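Local coordinates for ankyrin repeat and SAM domain-containing protein 3 (Homo sapiens, PDB 4NL9), which may take part in vasopressin signalling in the kidney and self-associates into oligomers through its SAM domain, the part contained in this chain, at residues Gln9-Leu14 with Arg35-Leu40; Ile48-Phe53 with Arg57-Ala62. The protein carries 1 engineered substitution. All blocks are in the same frame, centred on the assembly; numbering follows the deposited sequence.

In the fold
Both contacts lie in the SAM domain and are largely buried, but they sit on opposite sides of the chain's centre, with their own centres about 13 Å apart. Interaction 1 joins helix 11-17 to helix 34-37 and is wholly apolar across the segments. Interaction 2 holds the loop after helix 42-48, and the first turn of helix 53-65, against the next part of that helix, combining an apolar pair, a backbone hydrogen bond and an arginine guanidinium packed against a phenyl group, the two planes steeply inclined. The two share one core: Phe-37 packs on Met-59, Leu-14 on Ala-62 and Leu-40 on Ile-48. Interaction 2 also extends to the surface, where another protein binds; no other chain of the assembly touches interaction 1.

Interaction 1. Residues Gln9-Leu14 with Arg35-Leu40; sequences QDLAAL and REFLTL. Engineered in segment 35-40: Glu-36 (natural residue Ile).
One face of the Phe-37 ring carries the CD1 methyl of Leu-11, while Leu-14 CD2 comes in obliquely beside it. Leu-11 CD1 stands 3.9 Å from the centroid of the Phe-37 ring and 23° off the ring normal, a CH-pi contact displaced toward the rim, as its closest approach is to Phe-37 CG (3.6 Å). Leu-14 reaches the other end of the ring: its CD2 lies 3.5 Å from Phe-37 CE2, and its CD1 packs on both Phe-37 CE2 and Leu-38 CD2, the latter at 4.0 Å. Leu-11, Leu-14 and Phe-37 all place CG anti to the backbone N (chi1 -177° for Leu-11), which sends the branches of the two leucines across to the aromatic ring. Elsewhere around it, Phe-27 makes an edge-to-face ring contact with Phe-37, and Met-59 and Ile-63 of helix 53-65 touch it too. No hydrogen bond spans the segments; Asp-10, the N-cap of helix 11-17, accepts from Ala-13 N at its OD1 (2.9 Å), and Thr-39 OG1, within the type I turn Phe-37 to Leu-40, donates back to the backbone O of Glu-36, an engineered residue. Leucines from the first helix packed on a phenylalanine of a short central helix belong to the hydrophobic core of the SAM-domain helical bundle.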
# COMPACT_ATOMS: atom_id res chain seq x y z
N GLN A 9 -19.86 -4.74 -0.74
CA GLN A 9 -21.21 -4.20 -0.60
C GLN A 9 -21.19 -2.76 -0.08
O GLN A 9 -22.06 -1.96 -0.42
CB GLN A 9 -22.03 -5.07 0.35
CG GLN A 9 -21.69 -6.56 0.29
CD GLN A 9 -20.52 -6.93 1.20
OE1 GLN A 9 -19.44 -7.29 0.72
NE2 GLN A 9 -20.74 -6.85 2.51
N ASP A 10 -20.21 -2.44 0.75
CA ASP A 10 -20.10 -1.11 1.35
C ASP A 10 -18.64 -0.80 1.68
O ASP A 10 -17.75 -1.61 1.44
CB ASP A 10 -21.01 -0.96 2.58
CG ASP A 10 -20.75 -1.99 3.68
OD1 ASP A 10 -19.66 -2.59 3.75
OD2 ASP A 10 -21.65 -2.18 4.52
N LEU A 11 -18.39 0.38 2.22
CA LEU A 11 -17.01 0.77 2.46
C LEU A 11 -16.34 -0.13 3.50
O LEU A 11 -15.19 -0.52 3.33
CB LEU A 11 -16.92 2.24 2.90
CG LEU A 11 -15.51 2.78 3.12
CD1 LEU A 11 -14.59 2.59 1.89
CD2 LEU A 11 -15.59 4.24 3.52
N ALA A 12 -17.07 -0.48 4.55
CA ALA A 12 -16.50 -1.35 5.58
C ALA A 12 -16.04 -2.66 4.95
O ALA A 12 -14.98 -3.17 5.28
CB ALA A 12 -17.51 -1.60 6.68
N ALA A 13 -16.82 -3.18 4.01
CA ALA A 13 -16.46 -4.42 3.34
C ALA A 13 -15.18 -4.29 2.53
O ALA A 13 -14.32 -5.17 2.57
CB ALA A 13 -17.61 -4.91 2.46
N LEU A 14 -15.03 -3.18 1.82
CA LEU A 14 -13.83 -2.95 1.04
C LEU A 14 -12.62 -2.84 1.97
O LEU A 14 -11.61 -3.50 1.74
CB LEU A 14 -13.97 -1.68 0.17
CG LEU A 14 -12.83 -1.37 -0.81
CD1 LEU A 14 -13.33 -0.57 -2.00
CD2 LEU A 14 -11.70 -0.59 -0.12
N ARG A 35 -19.37 4.68 -2.60
CA ARG A 35 -19.45 5.38 -3.88
C ARG A 35 -18.45 6.54 -3.95
O ARG A 35 -17.71 6.66 -4.94
CB ARG A 35 -20.87 5.87 -4.10
CG ARG A 35 -21.08 6.53 -5.45
CD ARG A 35 -22.57 6.70 -5.71
NE ARG A 35 -22.85 7.82 -6.60
CZ ARG A 35 -23.10 9.06 -6.18
NH1 ARG A 35 -23.08 9.33 -4.88
NH2 ARG A 35 -23.35 10.02 -7.06
N GLU A 36 -18.41 7.38 -2.92
CA GLU A 36 -17.46 8.49 -2.91
C GLU A 36 -16.03 7.98 -2.82
O GLU A 36 -15.14 8.53 -3.46
CB GLU A 36 -17.75 9.48 -1.78
CG GLU A 36 -16.78 10.65 -1.78
CD GLU A 36 -17.11 11.72 -0.76
OE1 GLU A 36 -18.04 11.52 0.05
OE2 GLU A 36 -16.44 12.78 -0.77
N PHE A 37 -15.80 6.95 -2.02
CA PHE A 37 -14.45 6.40 -1.88
C PHE A 37 -13.88 5.99 -3.24
O PHE A 37 -12.70 6.23 -3.53
CB PHE A 37 -14.48 5.20 -0.91
CG PHE A 37 -13.15 4.50 -0.76
CD1 PHE A 37 -12.20 4.96 0.14
CD2 PHE A 37 -12.86 3.38 -1.53
CE1 PHE A 37 -10.98 4.32 0.28
CE2 PHE A 37 -11.64 2.72 -1.39
CZ PHE A 37 -10.70 3.19 -0.48
N LEU A 38 -14.72 5.39 -4.08
CA LEU A 38 -14.28 4.90 -5.38
C LEU A 38 -14.00 6.01 -6.39
O LEU A 38 -13.49 5.73 -7.48
CB LEU A 38 -15.28 3.88 -5.94
CG LEU A 38 -15.40 2.58 -5.15
CD1 LEU A 38 -16.55 1.73 -5.67
CD2 LEU A 38 -14.09 1.77 -5.18
N THR A 39 -14.31 7.25 -6.02
CA THR A 39 -13.95 8.41 -6.83
C THR A 39 -12.68 9.12 -6.37
O THR A 39 -12.23 10.07 -7.02
CB THR A 39 -15.08 9.48 -6.87
OG1 THR A 39 -15.12 10.19 -5.62
CG2 THR A 39 -16.43 8.85 -7.17
N LEU A 40 -12.09 8.70 -5.25
CA LEU A 40 -10.98 9.45 -4.67
C LEU A 40 -9.68 9.19 -5.39
O LEU A 40 -9.43 8.09 -5.86
CB LEU A 40 -10.79 9.10 -3.19
CG LEU A 40 -12.00 9.41 -2.32
CD1 LEU A 40 -11.72 8.94 -0.90
CD2 LEU A 40 -12.33 10.89 -2.35

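Interaction 2. Residues Ile48-Phe53 with Arg57-Ala62; sequences IGITLF and RKMTSA
The start of the long C-terminal helix of the SAM domain, together with the loop leading into it, forms this contact, whose two side-chain pairs are Phe-53 with Arg-57 and Ile-50 with Met-59. Phe-53 and Arg-57 stand one turn apart on helix 53-65 and are tied first by the backbone, Arg-57 N donating to Phe-53 O at 2.9 Å with an N-H...O angle of 151°. Their side chains run alongside each other in the same direction. Arg-57 leaves the helix with CG anti to the backbone N (chi1 172°) and then bends at chi2 and chi3, so that the guanidinium folds back to present one face to the phenyl ring. Phe-53 CE1 lies 3.8 Å above the plane of the Arg-57 guanidinium, over its centre, and Phe-53 CZ is 3.4 Å from Arg-57 NH1. The two planes are inclined by 64°, which rules out a parallel stack.

The N-terminal end of this helix is the part of SAM domains known as the end-helix surface, used in head-to-tail SAM pairing. Consistent with that role, Arg-57 NH2 is hydrogen-bonded to a polar side chain, and salt-bridged to an acidic one, on the chain of another protein; that chain also hydrogen-bonds Phe-53 N and packs on the Phe-53 side chain.

On the inner side, Ile-50 and Met-59 meet tip to tip. Ile-50 CG2 touches Met-59 SD at 3.8 Å, and Ile-50 CD1 approaches Met-59 CE at 4.0 Å; the thioether is extended beyond CG and reaches the loop. Phe-27 and Tyr-23 touch both residues. Just before Ile-50, Gly-49, with positive phi, ends helix 42-48 in a Schellman motif, and Ile-50 itself centres an inverse gamma turn.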
# COMPACT_ATOMS: atom_id res chain seq x y z
N ILE A 48 -7.41 13.37 3.50
CA ILE A 48 -8.35 12.86 4.52
C ILE A 48 -7.62 12.34 5.76
O ILE A 48 -8.18 12.29 6.87
CB ILE A 48 -9.26 11.77 3.89
CG1 ILE A 48 -10.25 12.39 2.90
CG2 ILE A 48 -10.03 10.98 4.94
CD1 ILE A 48 -10.94 11.37 2.00
N GLY A 49 -6.35 11.95 5.60
CA GLY A 49 -5.57 11.45 6.72
C GLY A 49 -4.95 10.09 6.51
O GLY A 49 -4.43 9.49 7.45
N ILE A 50 -5.01 9.57 5.28
CA ILE A 50 -4.34 8.31 4.98
C ILE A 50 -2.91 8.68 4.57
O ILE A 50 -2.60 8.77 3.39
CB ILE A 50 -5.04 7.49 3.87
CG1 ILE A 50 -6.56 7.49 4.04
CG2 ILE A 50 -4.52 6.05 3.86
CD1 ILE A 50 -7.06 7.06 5.42
N THR A 51 -2.07 8.93 5.57
CA THR A 51 -0.77 9.54 5.32
C THR A 51 0.35 8.54 5.12
O THR A 51 1.41 8.92 4.60
CB THR A 51 -0.36 10.52 6.44
OG1 THR A 51 -0.02 9.80 7.63
CG2 THR A 51 -1.47 11.51 6.73
N LEU A 52 0.13 7.29 5.48
CA LEU A 52 1.18 6.28 5.35
C LEU A 52 1.15 5.57 4.00
O LEU A 52 0.08 5.36 3.41
CB LEU A 52 1.09 5.27 6.48
CG LEU A 52 1.06 5.87 7.89
CD1 LEU A 52 0.91 4.77 8.92
CD2 LEU A 52 2.34 6.67 8.14
N PHE A 53 2.33 5.21 3.49
CA PHE A 53 2.41 4.70 2.13
C PHE A 53 1.60 3.42 1.92
O PHE A 53 0.89 3.27 0.91
CB PHE A 53 3.87 4.45 1.74
CG PHE A 53 4.05 4.25 0.26
CD1 PHE A 53 3.75 3.05 -0.34
CD2 PHE A 53 4.49 5.30 -0.52
CE1 PHE A 53 3.88 2.89 -1.72
CE2 PHE A 53 4.64 5.14 -1.89
CZ PHE A 53 4.33 3.93 -2.48
N ARG A 57 -1.58 2.95 -0.58
CA ARG A 57 -1.38 2.15 -1.78
C ARG A 57 -2.41 1.03 -1.90
O ARG A 57 -2.93 0.76 -2.98
CB ARG A 57 0.06 1.59 -1.82
CG ARG A 57 0.33 0.57 -2.93
CD ARG A 57 0.05 1.10 -4.33
NE ARG A 57 0.74 2.35 -4.63
CZ ARG A 57 1.98 2.45 -5.10
NH1 ARG A 57 2.48 3.65 -5.35
NH2 ARG A 57 2.71 1.36 -5.32
N LYS A 58 -2.74 0.38 -0.78
CA LYS A 58 -3.76 -0.66 -0.84
C LYS A 58 -5.10 -0.07 -1.24
O LYS A 58 -5.88 -0.69 -1.95
CB LYS A 58 -3.85 -1.42 0.47
CG LYS A 58 -2.60 -2.25 0.72
CD LYS A 58 -2.79 -3.27 1.81
CE LYS A 58 -2.94 -2.59 3.16
NZ LYS A 58 -2.96 -3.55 4.30
N MET A 59 -5.35 1.17 -0.80
CA MET A 59 -6.59 1.84 -1.16
C MET A 59 -6.62 2.27 -2.63
O MET A 59 -7.63 2.07 -3.30
CB MET A 59 -6.85 3.04 -0.26
CG MET A 59 -7.21 2.64 1.16
SD MET A 59 -7.32 4.11 2.20
CE MET A 59 -7.25 3.37 3.84
N THR A 60 -5.54 2.84 -3.13
CA THR A 60 -5.54 3.21 -4.55
C THR A 60 -5.63 1.96 -5.44
O THR A 60 -6.30 1.98 -6.48
CB THR A 60 -4.34 4.10 -4.97
OG1 THR A 60 -3.11 3.41 -4.69
CG2 THR A 60 -4.36 5.43 -4.22
N SER A 61 -5.01 0.86 -5.01
CA SER A 61 -5.16 -0.42 -5.71
C SER A 61 -6.62 -0.90 -5.73
O SER A 61 -7.11 -1.34 -6.76
CB SER A 61 -4.27 -1.48 -5.08
OG SER A 61 -2.91 -1.15 -5.30
N ALA A 62 -7.29 -0.81 -4.58
CA ALA A 62 -8.67 -1.24 -4.47
C ALA A 62 -9.58 -0.39 -5.34
O ALA A 62 -10.51 -0.89 -5.98
CB ALA A 62 -9.13 -1.19 -3.03